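Local coordinates for protein glia-derived nexin (Homo sapiens, PDB 4DY0) that inhibits serine proteases such as thrombin, trypsin and urokinase as a heparin-binding serpin, and promotes neurite extension by inhibiting thrombin, at residues E9-S13 against T367-L371; Q18-I23 against P288-L292; R53-L58 against G293-M297; V198-A202 against Q271-K276; I236-S242 against F352-F358. Residue numbers count along the deposited sequence, not the author numbering.

How the contacts relate
Contacts 1 and 4 are buried. Contacts 2, 3 and 5 are partly buried, and each has exposed residues. Contacts 1 and 2 share helix 5-26. Contacts 2 and 3 follow one another across the end of helix 286-291 and touch through L289 and M297. Contacts 4 and 5 lie on the opposite side of the chain's centre from contact 3, and I273 O meets V354 N at 2.8 Å between them. Chemistry differs too. In contact 1 the buried S13 hydroxyl takes V370 N and gives to E9. Contact 2 is mainly apolar. Contact 3 centres on D296 and Q57, with R53 bridging D296. Contact 4 is a backbone ladder. Contact 5 sets R356 on P239 O beside an apolar cluster.

Contact 1: E9-S13 against T367-L371; sequences EELGS and TGAVL
The N-terminal serpin helix (E9-S13) packs on the hairpin turn between strands 358-364 and 369-376 (T367-L371). The helix has regular backbone angles and continues at both ends; S13 N bonds to E9 O at 2.8 Å. The axes of helix 9-13 and strand 369-371 approach to 7.9 Å at 34°. The nearest CA pairs are E9 with A369, 6.0 Å, and S13 with V370, 5.8 Å. About 183 Å² is buried. T367 opens the second segment with chi1 p. Its OG1 accepts from A369 N at 3.2 Å, an ST turn, and also bonds to H364. T367 O lies 3.6 Å from E9 CG. G368 has phi 83° and psi 3°, where a CB would clash with the preceding carbonyl O. A369 CB is 3.1 Å from E9 OE1. The E9 side chain runs t at chi1 and p at chi2. Next, V370 N donates to S13 OG at 3.0 Å and 167°, and S13 OG donates to E9 OE1 at 3.1 Å. The serine hydroxyl thus relays between strand backbone and helix carboxylate. V370 has chi1 t, with CG2 3.6 Å from S13 OG. L371 points its CB away from the helix. E9 OE1 also bonds H37. Helix 255-262 touches E10, S13 and V370, helix 70-81 touches E9, A369 and L371, and strand 358-364 lies beside V370 and L371.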
# COMPACT_ATOMS: atom_id res chain seq x y z
N GLU A 9 -3.14 6.11 13.49
CA GLU A 9 -2.93 5.22 12.37
C GLU A 9 -4.15 5.23 11.46
O GLU A 9 -4.02 5.18 10.23
CB GLU A 9 -2.66 3.80 12.85
CG GLU A 9 -2.40 2.81 11.73
CD GLU A 9 -1.36 3.31 10.74
OE1 GLU A 9 -1.47 2.95 9.54
OE2 GLU A 9 -0.45 4.07 11.15
N GLU A 10 -5.33 5.31 12.07
CA GLU A 10 -6.57 5.34 11.32
C GLU A 10 -6.62 6.52 10.36
O GLU A 10 -7.02 6.38 9.21
CB GLU A 10 -7.76 5.39 12.28
CG GLU A 10 -8.91 4.50 11.87
CD GLU A 10 -9.79 4.11 13.04
OE1 GLU A 10 -9.88 2.90 13.34
OE2 GLU A 10 -10.37 5.01 13.67
N LEU A 11 -6.20 7.69 10.84
CA LEU A 11 -6.17 8.88 10.00
C LEU A 11 -5.27 8.65 8.79
O LEU A 11 -5.65 8.97 7.66
CB LEU A 11 -5.68 10.09 10.80
CG LEU A 11 -6.64 10.64 11.86
CD1 LEU A 11 -5.94 11.64 12.76
CD2 LEU A 11 -7.86 11.26 11.20
N GLY A 12 -4.09 8.09 9.04
CA GLY A 12 -3.12 7.86 7.98
C GLY A 12 -3.58 6.81 6.98
O GLY A 12 -3.46 7.01 5.77
N SER A 13 -4.10 5.70 7.48
CA SER A 13 -4.56 4.62 6.62
C SER A 13 -5.74 5.07 5.76
O SER A 13 -5.82 4.72 4.58
CB SER A 13 -4.93 3.38 7.43
OG SER A 13 -3.82 2.50 7.53
N THR A 367 -1.77 -2.52 15.33
CA THR A 367 -1.80 -1.08 15.12
C THR A 367 -3.01 -0.66 14.28
O THR A 367 -3.41 0.51 14.30
CB THR A 367 -0.54 -0.58 14.40
OG1 THR A 367 -0.44 -1.22 13.12
CG2 THR A 367 0.69 -0.90 15.22
N GLY A 368 -3.58 -1.60 13.55
CA GLY A 368 -4.66 -1.30 12.62
C GLY A 368 -4.15 -0.77 11.29
O GLY A 368 -4.94 -0.42 10.42
N ALA A 369 -2.84 -0.72 11.11
CA ALA A 369 -2.26 -0.18 9.88
C ALA A 369 -2.63 -1.04 8.68
O ALA A 369 -2.53 -2.26 8.73
CB ALA A 369 -0.75 -0.06 10.00
N VAL A 370 -3.05 -0.39 7.60
CA VAL A 370 -3.33 -1.08 6.35
C VAL A 370 -2.09 -1.02 5.47
O VAL A 370 -1.84 -0.02 4.81
CB VAL A 370 -4.52 -0.46 5.61
CG1 VAL A 370 -4.87 -1.28 4.38
CG2 VAL A 370 -5.73 -0.36 6.54
N LEU A 371 -1.32 -2.10 5.48
CA LEU A 371 -0.04 -2.14 4.77
C LEU A 371 -0.22 -2.27 3.26
O LEU A 371 0.55 -1.70 2.49
CB LEU A 371 0.81 -3.30 5.30
CG LEU A 371 0.85 -3.40 6.83
CD1 LEU A 371 1.66 -4.60 7.29
CD2 LEU A 371 1.38 -2.12 7.44

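Contact 2: Q18-I23 against P288-L292; sequences QVFNQI and PLKVL
Two helical pieces pack against each other, Q18-I23 within helix 5-26 and P288-L292 at the end of helix 286-291. Residues 18-23 and 288-291 have helical backbone angles, and L292 follows at phi -77°, psi -10°. The closest CA pair is V19 with P288, 5.8 Å. The buried area is 344 Å². V19 takes chi1 t and is the hub on its helix. Its CG1 is 3.8 Å from P288 CB, while its CG2 lies 4.2 Å from L289 CD2 and 4.0 Å from L292 CD1. The P288 ring is C-gamma exo, with its CB directed toward the first helix. P288 CG touches I23 CG1 at 4.0 Å; I23 is m, t, which brings the end of its side chain nearer. L289 and L292 are both m, t. The L289 CB points away, yet its tip returns to V19. L292 points toward the first helix. Q22, m then t, has the largest covered area, 85 Å², and spreads across P288, V291 and L292. V291 has chi1 t and directs its CB toward the same helix. Q18, also m, t, is exposed and crosses L292, with NE2 3.5 Å from L292 CD2. I39 touches V19 and L43 touches L289, so helix 36-47 borders the apolar side. The packing is aliphatic, with Q22 across its middle and Q18 at its edge. It joins the N-terminal serpin helix, 5-26, to the short helix that follows strand 266-284.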
# COMPACT_ATOMS: atom_id res chain seq x y z
N GLN A 18 -8.16 6.57 0.62
CA GLN A 18 -8.82 7.55 -0.23
C GLN A 18 -8.07 7.71 -1.55
O GLN A 18 -8.68 7.85 -2.61
CB GLN A 18 -8.91 8.91 0.47
CG GLN A 18 -10.03 8.98 1.49
CD GLN A 18 -10.03 10.29 2.26
OE1 GLN A 18 -10.18 10.30 3.48
NE2 GLN A 18 -9.85 11.40 1.56
N VAL A 19 -6.74 7.66 -1.48
CA VAL A 19 -5.93 7.71 -2.68
C VAL A 19 -6.22 6.48 -3.54
O VAL A 19 -6.47 6.60 -4.74
CB VAL A 19 -4.43 7.79 -2.35
CG1 VAL A 19 -3.59 7.58 -3.60
CG2 VAL A 19 -4.11 9.14 -1.69
N PHE A 20 -6.20 5.30 -2.92
CA PHE A 20 -6.54 4.08 -3.65
C PHE A 20 -7.87 4.22 -4.37
O PHE A 20 -8.01 3.84 -5.54
CB PHE A 20 -6.58 2.88 -2.70
CG PHE A 20 -7.06 1.61 -3.35
CD1 PHE A 20 -6.17 0.77 -4.01
CD2 PHE A 20 -8.40 1.25 -3.29
CE1 PHE A 20 -6.61 -0.40 -4.60
CE2 PHE A 20 -8.85 0.08 -3.89
CZ PHE A 20 -7.96 -0.75 -4.54
N ASN A 21 -8.87 4.77 -3.67
CA ASN A 21 -10.21 4.91 -4.22
C ASN A 21 -10.24 5.81 -5.44
O ASN A 21 -11.07 5.66 -6.33
CB ASN A 21 -11.18 5.43 -3.15
CG ASN A 21 -11.43 4.42 -2.06
OD1 ASN A 21 -11.24 3.22 -2.26
ND2 ASN A 21 -11.88 4.89 -0.90
N GLN A 22 -9.32 6.77 -5.48
CA GLN A 22 -9.22 7.65 -6.62
C GLN A 22 -8.67 6.90 -7.81
O GLN A 22 -9.26 6.90 -8.90
CB GLN A 22 -8.29 8.81 -6.31
CG GLN A 22 -8.92 9.91 -5.52
CD GLN A 22 -8.08 11.15 -5.59
OE1 GLN A 22 -7.73 11.73 -4.56
NE2 GLN A 22 -7.71 11.56 -6.80
N ILE A 23 -7.52 6.26 -7.61
CA ILE A 23 -6.82 5.57 -8.68
C ILE A 23 -7.73 4.52 -9.30
O ILE A 23 -7.89 4.45 -10.51
CB ILE A 23 -5.53 4.91 -8.17
CG1 ILE A 23 -4.61 5.97 -7.57
CG2 ILE A 23 -4.84 4.16 -9.30
CD1 ILE A 23 -3.48 5.40 -6.72
N PRO A 288 -3.44 12.12 -7.51
CA PRO A 288 -4.41 11.84 -6.46
C PRO A 288 -4.21 12.76 -5.26
O PRO A 288 -5.19 13.21 -4.66
CB PRO A 288 -4.09 10.39 -6.08
CG PRO A 288 -3.51 9.80 -7.32
CD PRO A 288 -2.72 10.92 -7.95
N LEU A 289 -2.97 13.04 -4.90
CA LEU A 289 -2.71 13.93 -3.77
C LEU A 289 -3.25 15.35 -4.04
O LEU A 289 -3.79 15.98 -3.14
CB LEU A 289 -1.22 13.96 -3.41
CG LEU A 289 -0.71 12.66 -2.76
CD1 LEU A 289 0.78 12.71 -2.52
CD2 LEU A 289 -1.45 12.37 -1.45
N LYS A 290 -3.10 15.83 -5.26
CA LYS A 290 -3.67 17.12 -5.64
C LYS A 290 -5.18 17.16 -5.39
O LYS A 290 -5.70 18.13 -4.84
CB LYS A 290 -3.40 17.43 -7.11
CG LYS A 290 -1.95 17.66 -7.47
CD LYS A 290 -1.85 18.09 -8.93
CE LYS A 290 -0.40 18.20 -9.38
NZ LYS A 290 -0.31 18.73 -10.77
N VAL A 291 -5.88 16.12 -5.81
CA VAL A 291 -7.33 16.05 -5.63
C VAL A 291 -7.69 16.18 -4.16
O VAL A 291 -8.76 16.71 -3.82
CB VAL A 291 -7.90 14.73 -6.19
CG1 VAL A 291 -9.36 14.55 -5.78
CG2 VAL A 291 -7.75 14.68 -7.71
N LEU A 292 -6.81 15.70 -3.29
CA LEU A 292 -7.01 15.82 -1.84
C LEU A 292 -6.70 17.22 -1.33
O LEU A 292 -6.99 17.54 -0.17
CB LEU A 292 -6.15 14.80 -1.08
CG LEU A 292 -6.55 13.32 -1.21
CD1 LEU A 292 -5.70 12.47 -0.28
CD2 LEU A 292 -8.04 13.13 -0.92

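Contact 3: R53-L58 against G293-M297; sequences RTKKQL and GITDM
D296 and Q57 bury the most surface here, 91 and 85 Å² of the 422 Å² total. Segment R53-L58 is regular helix. G293-M297 is a loop that enters a 3-10 turn at D296. The nearest CA pairs are T54 with D296 and Q57 with I294, both 5.4 Å. D296, chi1 m, points toward the helix. It forms a two-pronged salt bridge with R53: NE to OD2 at 2.8 Å and NH2 to OD1 at 3.1 Å. Water 2 joins D296 OD2, 2.6 Å, to T54 OG1, 2.7 Å; that hydroxyl also bonds N304. Q57, m then t, takes its amide to the loop backbone. Its OE1 accepts from T295 N and from D296 N, each 3.0 Å, and from water 1 at 2.8 Å. Its NE2 donates to T295 OG1 at 3.2 Å. The loop begins with a Schellman motif: G293, phi 108°, closes the preceding serpin helix 286-291 and turns the chain toward helix 52-62. I294, m, t, contributes an apolar patch, with CD1 3.9 Å from L58 CD2. T54 CG2 lies 3.9 Å from M297 CB. L43 of helix 36-47 touches both L58 and I294.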
# COMPACT_ATOMS: atom_id res chain seq x y z
N ARG A 53 2.26 27.65 3.20
CA ARG A 53 1.11 26.97 2.59
C ARG A 53 1.36 25.50 2.30
O ARG A 53 0.48 24.67 2.47
CB ARG A 53 0.70 27.68 1.30
CG ARG A 53 -0.60 28.48 1.40
CD ARG A 53 -1.72 27.81 0.62
NE ARG A 53 -1.40 27.69 -0.80
CZ ARG A 53 -2.03 28.33 -1.79
NH1 ARG A 53 -3.03 29.16 -1.53
NH2 ARG A 53 -1.65 28.14 -3.04
N THR A 54 2.57 25.18 1.85
CA THR A 54 2.90 23.79 1.55
C THR A 54 2.68 22.90 2.77
O THR A 54 2.08 21.83 2.67
CB THR A 54 4.34 23.64 1.05
OG1 THR A 54 4.48 24.34 -0.20
CG2 THR A 54 4.69 22.17 0.86
N LYS A 55 3.17 23.36 3.92
CA LYS A 55 2.99 22.63 5.18
C LYS A 55 1.52 22.63 5.60
O LYS A 55 1.00 21.61 6.07
CB LYS A 55 3.85 23.26 6.28
CG LYS A 55 3.75 22.58 7.64
CD LYS A 55 4.52 23.36 8.70
CE LYS A 55 4.20 22.87 10.11
NZ LYS A 55 4.72 21.50 10.37
N LYS A 56 0.86 23.77 5.42
CA LYS A 56 -0.55 23.93 5.78
C LYS A 56 -1.46 22.93 5.04
O LYS A 56 -2.32 22.29 5.65
CB LYS A 56 -1.00 25.37 5.52
CG LYS A 56 -2.45 25.67 5.86
N GLN A 57 -1.27 22.79 3.73
CA GLN A 57 -2.06 21.83 2.96
C GLN A 57 -1.84 20.40 3.45
O GLN A 57 -2.79 19.64 3.61
CB GLN A 57 -1.74 21.94 1.47
CG GLN A 57 -2.14 23.27 0.86
CD GLN A 57 -1.76 23.38 -0.61
OE1 GLN A 57 -0.89 22.65 -1.09
NE2 GLN A 57 -2.41 24.29 -1.33
N LEU A 58 -0.58 20.04 3.69
CA LEU A 58 -0.26 18.71 4.19
C LEU A 58 -0.93 18.45 5.55
O LEU A 58 -1.56 17.41 5.74
CB LEU A 58 1.25 18.53 4.31
CG LEU A 58 1.97 18.18 3.00
CD1 LEU A 58 3.47 18.46 3.11
CD2 LEU A 58 1.70 16.72 2.65
N GLY A 293 -6.11 18.05 -2.18
CA GLY A 293 -5.83 19.44 -1.82
C GLY A 293 -4.37 19.77 -1.58
O GLY A 293 -4.05 20.88 -1.14
N ILE A 294 -3.48 18.82 -1.85
CA ILE A 294 -2.04 19.07 -1.70
C ILE A 294 -1.45 19.44 -3.06
O ILE A 294 -1.05 18.56 -3.82
CB ILE A 294 -1.30 17.83 -1.16
CG1 ILE A 294 -1.87 17.42 0.20
CG2 ILE A 294 0.19 18.10 -1.06
CD1 ILE A 294 -1.51 16.00 0.60
N THR A 295 -1.41 20.73 -3.36
CA THR A 295 -1.01 21.20 -4.69
C THR A 295 0.33 21.92 -4.74
O THR A 295 1.09 21.76 -5.70
CB THR A 295 -2.08 22.14 -5.28
OG1 THR A 295 -2.40 23.16 -4.33
CG2 THR A 295 -3.34 21.37 -5.62
N ASP A 296 0.62 22.73 -3.72
CA ASP A 296 1.82 23.57 -3.74
C ASP A 296 3.13 22.80 -3.94
O ASP A 296 3.94 23.16 -4.79
CB ASP A 296 1.91 24.41 -2.46
CG ASP A 296 0.84 25.49 -2.39
OD1 ASP A 296 -0.05 25.52 -3.27
OD2 ASP A 296 0.90 26.31 -1.46
N MET A 297 3.33 21.74 -3.16
CA MET A 297 4.59 21.00 -3.21
C MET A 297 4.97 20.51 -4.60
O MET A 297 6.13 20.20 -4.86
CB MET A 297 4.57 19.83 -2.23
CG MET A 297 3.71 18.65 -2.66
SD MET A 297 3.64 17.41 -1.35
CE MET A 297 2.95 16.02 -2.24
O HOH W 1 1.52 21.29 -0.54
O HOH W 2 3.32 26.75 -0.50

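Contact 4: V198-A202 against Q271-K276; sequences VPMLA and QVILPK
Strands V198-A202 and Q271-P275 run antiparallel, with axes 4.2 Å apart at closest and at 147°; K276 follows in loop. Both are extended, and 504 Å² is buried. Backbone bonds set the register. L201 and L274 form a hydrogen-bonded pair: L201 N to L274 O is 2.6 Å and L274 N to L201 O is 2.9 Å. K276 N adds a bond to P199 O at 2.8 Å. M200-P275 and A202-I273 are non-hydrogen-bonded pairs, with CA atoms 4.1 and 4.5 Å apart. CA-H...O contacts supplement these, A202 CA to V272 O at 3.1 Å and I273 CA to L201 O at 3.2 Å. Apolar side chains pair across the strands. L201 (m, t) and L274 (t, t) share one face, CD1 to CD1 4.2 Å. A202 CB meets I273 CG1 at 3.9 Å on the other, and M200 SD reaches I273 CG2 at 3.7 Å. As for charge, K276 NZ leads off to a salt bridge with E330. Strands 195-213 and 266-284 thus pair in serpin sheet C; strand 351-353, after the reactive loop, flanks the latter.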
# COMPACT_ATOMS: atom_id res chain seq x y z
N VAL A 198 -5.59 -20.00 -14.41
CA VAL A 198 -4.78 -19.54 -13.33
C VAL A 198 -4.52 -20.61 -12.32
O VAL A 198 -5.40 -21.32 -12.00
CB VAL A 198 -5.49 -18.36 -12.61
CG1 VAL A 198 -4.68 -17.78 -11.57
CG2 VAL A 198 -5.90 -17.36 -13.58
N PRO A 199 -3.30 -20.70 -11.82
CA PRO A 199 -3.00 -21.60 -10.71
C PRO A 199 -3.72 -21.11 -9.46
O PRO A 199 -3.62 -19.93 -9.12
CB PRO A 199 -1.49 -21.46 -10.53
CG PRO A 199 -0.99 -20.67 -11.70
CD PRO A 199 -2.14 -19.88 -12.21
N MET A 200 -4.45 -21.99 -8.79
CA MET A 200 -5.14 -21.58 -7.58
C MET A 200 -4.88 -22.49 -6.39
O MET A 200 -4.94 -23.71 -6.50
CB MET A 200 -6.64 -21.43 -7.83
CG MET A 200 -6.97 -20.31 -8.79
SD MET A 200 -8.71 -19.89 -8.73
CE MET A 200 -8.84 -18.77 -10.13
N LEU A 201 -4.60 -21.87 -5.25
CA LEU A 201 -4.46 -22.57 -3.98
C LEU A 201 -5.84 -23.02 -3.51
O LEU A 201 -6.83 -22.32 -3.75
CB LEU A 201 -3.85 -21.64 -2.93
CG LEU A 201 -2.68 -20.76 -3.38
CD1 LEU A 201 -2.42 -19.66 -2.36
CD2 LEU A 201 -1.43 -21.59 -3.61
N ALA A 202 -5.89 -24.17 -2.85
CA ALA A 202 -7.15 -24.66 -2.29
C ALA A 202 -6.91 -25.39 -0.97
O ALA A 202 -5.98 -26.18 -0.85
CB ALA A 202 -7.85 -25.58 -3.27
N GLN A 271 -14.27 -24.11 2.14
CA GLN A 271 -13.38 -24.45 1.03
C GLN A 271 -12.89 -23.17 0.37
O GLN A 271 -13.64 -22.50 -0.34
CB GLN A 271 -14.09 -25.33 0.00
CG GLN A 271 -13.74 -26.81 0.08
CD GLN A 271 -12.35 -27.11 -0.45
OE1 GLN A 271 -11.88 -28.25 -0.37
NE2 GLN A 271 -11.69 -26.10 -1.01
N VAL A 272 -11.62 -22.83 0.60
CA VAL A 272 -11.04 -21.62 0.04
C VAL A 272 -10.30 -21.93 -1.25
O VAL A 272 -9.53 -22.88 -1.33
CB VAL A 272 -10.05 -20.95 1.02
CG1 VAL A 272 -9.48 -19.68 0.40
CG2 VAL A 272 -10.74 -20.65 2.34
N ILE A 273 -10.56 -21.12 -2.28
CA ILE A 273 -9.88 -21.27 -3.55
C ILE A 273 -9.41 -19.90 -4.02
O ILE A 273 -10.21 -18.99 -4.22
CB ILE A 273 -10.77 -21.99 -4.58
CG1 ILE A 273 -11.02 -23.42 -4.12
CG2 ILE A 273 -10.13 -21.97 -5.97
CD1 ILE A 273 -11.49 -24.35 -5.21
N LEU A 274 -8.09 -19.77 -4.17
CA LEU A 274 -7.43 -18.47 -4.23
C LEU A 274 -6.32 -18.53 -5.28
O LEU A 274 -5.53 -19.47 -5.29
CB LEU A 274 -6.81 -18.18 -2.86
CG LEU A 274 -6.50 -16.76 -2.40
CD1 LEU A 274 -5.42 -16.83 -1.34
CD2 LEU A 274 -6.05 -15.89 -3.54
N PRO A 275 -6.25 -17.53 -6.17
CA PRO A 275 -5.15 -17.53 -7.12
C PRO A 275 -3.80 -17.54 -6.43
O PRO A 275 -3.57 -16.79 -5.47
CB PRO A 275 -5.34 -16.21 -7.87
CG PRO A 275 -6.79 -15.96 -7.80
CD PRO A 275 -7.20 -16.44 -6.43
N LYS A 276 -2.91 -18.40 -6.90
CA LYS A 276 -1.51 -18.34 -6.50
C LYS A 276 -0.84 -17.39 -7.48
O LYS A 276 -0.78 -17.67 -8.68
CB LYS A 276 -0.88 -19.74 -6.57
CG LYS A 276 0.61 -19.73 -6.87
CD LYS A 276 1.29 -20.99 -6.35
CE LYS A 276 2.74 -21.03 -6.79
NZ LYS A 276 3.65 -21.30 -5.65

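Contact 5: I236-S242 against F352-F358; sequences IALPTES and FIVDRPF
R356 provides the hydrogen bonds between I236-S242 and F352-F358. Its CB points toward the first segment, and the m, t, m chain carries the guanidinium to P239. NH1 and NH2 both donate to P239 O, at 3.0 and 3.2 Å, so one carbonyl takes two bonds. NE is satisfied within its own segment by D355 OD1, a 3.0 Å salt bridge. L238 CD1 lies over one guanidinium face, 3.5 Å from NH2. Residues 236-239 are extended strand, and 240-242 are loop. The other segment leaves its strand after I353 in an inverse gamma turn centred on V354; D355 N bonds weakly to I353 O at 3.1 Å. The nearest CA pair is L238 with F358, 4.8 Å. Much of the rest of the 525 Å² contact is apolar. L238, p, t, sets CD2 3.9 Å from F352 CZ and CB 3.8 Å from F358 CB. I236 CG2 is 3.9 Å from F358 CD2 and 4.1 Å from V354 CG2. The second segment links strand 351-353, after the predicted reactive bond, to strand 358-364, which pairs with 232-239. By backbone, A237 pairs with L359, I236 and L238 with I223 and N221 of strand 219-226, and F352 with Q271 of strand 266-284.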
# COMPACT_ATOMS: atom_id res chain seq x y z
N ILE A 236 -9.93 -10.40 2.04
CA ILE A 236 -10.33 -10.48 0.64
C ILE A 236 -11.84 -10.28 0.51
O ILE A 236 -12.62 -10.86 1.27
CB ILE A 236 -9.96 -11.83 0.02
CG1 ILE A 236 -8.46 -12.08 0.16
CG2 ILE A 236 -10.39 -11.88 -1.45
CD1 ILE A 236 -7.97 -13.27 -0.63
N ALA A 237 -12.23 -9.46 -0.46
CA ALA A 237 -13.64 -9.22 -0.73
C ALA A 237 -13.91 -9.23 -2.23
O ALA A 237 -13.12 -8.70 -3.02
CB ALA A 237 -14.09 -7.91 -0.11
N LEU A 238 -15.02 -9.85 -2.62
CA LEU A 238 -15.47 -9.79 -4.00
C LEU A 238 -16.98 -9.98 -4.01
O LEU A 238 -17.55 -10.49 -3.03
CB LEU A 238 -14.76 -10.84 -4.87
CG LEU A 238 -15.27 -12.28 -4.91
CD1 LEU A 238 -14.63 -13.01 -6.07
CD2 LEU A 238 -14.99 -13.01 -3.59
N PRO A 239 -17.64 -9.56 -5.10
CA PRO A 239 -19.11 -9.54 -5.16
C PRO A 239 -19.72 -10.92 -5.07
O PRO A 239 -19.13 -11.90 -5.52
CB PRO A 239 -19.40 -8.93 -6.54
CG PRO A 239 -18.11 -8.30 -6.98
CD PRO A 239 -17.03 -9.14 -6.37
N THR A 240 -20.91 -11.00 -4.49
CA THR A 240 -21.63 -12.26 -4.38
C THR A 240 -22.09 -12.72 -5.76
O THR A 240 -21.94 -13.89 -6.10
CB THR A 240 -22.86 -12.12 -3.47
OG1 THR A 240 -22.43 -11.69 -2.17
CG2 THR A 240 -23.60 -13.45 -3.35
N GLU A 241 -22.65 -11.81 -6.54
CA GLU A 241 -23.17 -12.15 -7.86
C GLU A 241 -22.18 -11.79 -8.95
O GLU A 241 -21.53 -10.75 -8.89
CB GLU A 241 -24.53 -11.48 -8.10
CG GLU A 241 -25.59 -11.90 -7.08
CD GLU A 241 -26.98 -11.39 -7.42
OE1 GLU A 241 -27.21 -10.94 -8.56
OE2 GLU A 241 -27.86 -11.44 -6.53
N SER A 242 -22.05 -12.66 -9.95
CA SER A 242 -21.08 -12.43 -11.01
C SER A 242 -21.49 -11.25 -11.88
O SER A 242 -20.67 -10.68 -12.59
CB SER A 242 -20.89 -13.70 -11.86
OG SER A 242 -21.97 -13.88 -12.77
N PHE A 352 -15.55 -20.34 -0.72
CA PHE A 352 -15.08 -18.99 -0.99
C PHE A 352 -14.09 -19.06 -2.15
O PHE A 352 -12.89 -19.28 -1.95
CB PHE A 352 -14.43 -18.37 0.24
CG PHE A 352 -14.29 -16.87 0.17
CD1 PHE A 352 -15.19 -16.05 0.83
CD2 PHE A 352 -13.27 -16.29 -0.57
CE1 PHE A 352 -15.06 -14.67 0.76
CE2 PHE A 352 -13.15 -14.91 -0.64
CZ PHE A 352 -14.04 -14.10 0.03
N ILE A 353 -14.61 -18.90 -3.36
CA ILE A 353 -13.81 -19.08 -4.56
C ILE A 353 -13.50 -17.74 -5.22
O ILE A 353 -14.40 -17.06 -5.72
CB ILE A 353 -14.52 -19.98 -5.59
CG1 ILE A 353 -14.94 -21.30 -4.93
CG2 ILE A 353 -13.63 -20.21 -6.80
CD1 ILE A 353 -15.98 -22.07 -5.72
N VAL A 354 -12.23 -17.37 -5.21
CA VAL A 354 -11.80 -16.11 -5.77
C VAL A 354 -11.52 -16.26 -7.26
O VAL A 354 -10.36 -16.38 -7.67
CB VAL A 354 -10.54 -15.60 -5.05
CG1 VAL A 354 -10.04 -14.32 -5.69
CG2 VAL A 354 -10.84 -15.38 -3.58
N ASP A 355 -12.57 -16.24 -8.07
CA ASP A 355 -12.45 -16.51 -9.51
C ASP A 355 -12.87 -15.33 -10.39
O ASP A 355 -13.04 -15.48 -11.59
CB ASP A 355 -13.27 -17.75 -9.88
CG ASP A 355 -14.75 -17.61 -9.51
OD1 ASP A 355 -15.15 -16.54 -9.01
OD2 ASP A 355 -15.51 -18.58 -9.72
N ARG A 356 -13.02 -14.16 -9.78
CA ARG A 356 -13.39 -12.94 -10.50
C ARG A 356 -12.66 -11.77 -9.84
O ARG A 356 -12.17 -11.91 -8.73
CB ARG A 356 -14.91 -12.73 -10.45
CG ARG A 356 -15.73 -13.85 -11.10
CD ARG A 356 -17.17 -13.90 -10.58
NE ARG A 356 -17.23 -14.42 -9.21
CZ ARG A 356 -17.75 -13.77 -8.17
NH1 ARG A 356 -18.29 -12.57 -8.33
NH2 ARG A 356 -17.74 -14.34 -6.97
N PRO A 357 -12.58 -10.62 -10.53
CA PRO A 357 -11.85 -9.48 -9.96
C PRO A 357 -12.19 -9.27 -8.48
O PRO A 357 -13.36 -9.34 -8.09
CB PRO A 357 -12.33 -8.31 -10.80
CG PRO A 357 -12.59 -8.93 -12.16
CD PRO A 357 -13.12 -10.32 -11.87
N PHE A 358 -11.16 -9.01 -7.67
CA PHE A 358 -11.34 -8.94 -6.22
C PHE A 358 -10.52 -7.84 -5.55
O PHE A 358 -9.58 -7.30 -6.14
CB PHE A 358 -11.02 -10.29 -5.56
CG PHE A 358 -9.58 -10.73 -5.72
CD1 PHE A 358 -9.15 -11.33 -6.90
CD2 PHE A 358 -8.67 -10.56 -4.69
CE1 PHE A 358 -7.83 -11.74 -7.05
CE2 PHE A 358 -7.35 -10.98 -4.83
CZ PHE A 358 -6.93 -11.56 -6.01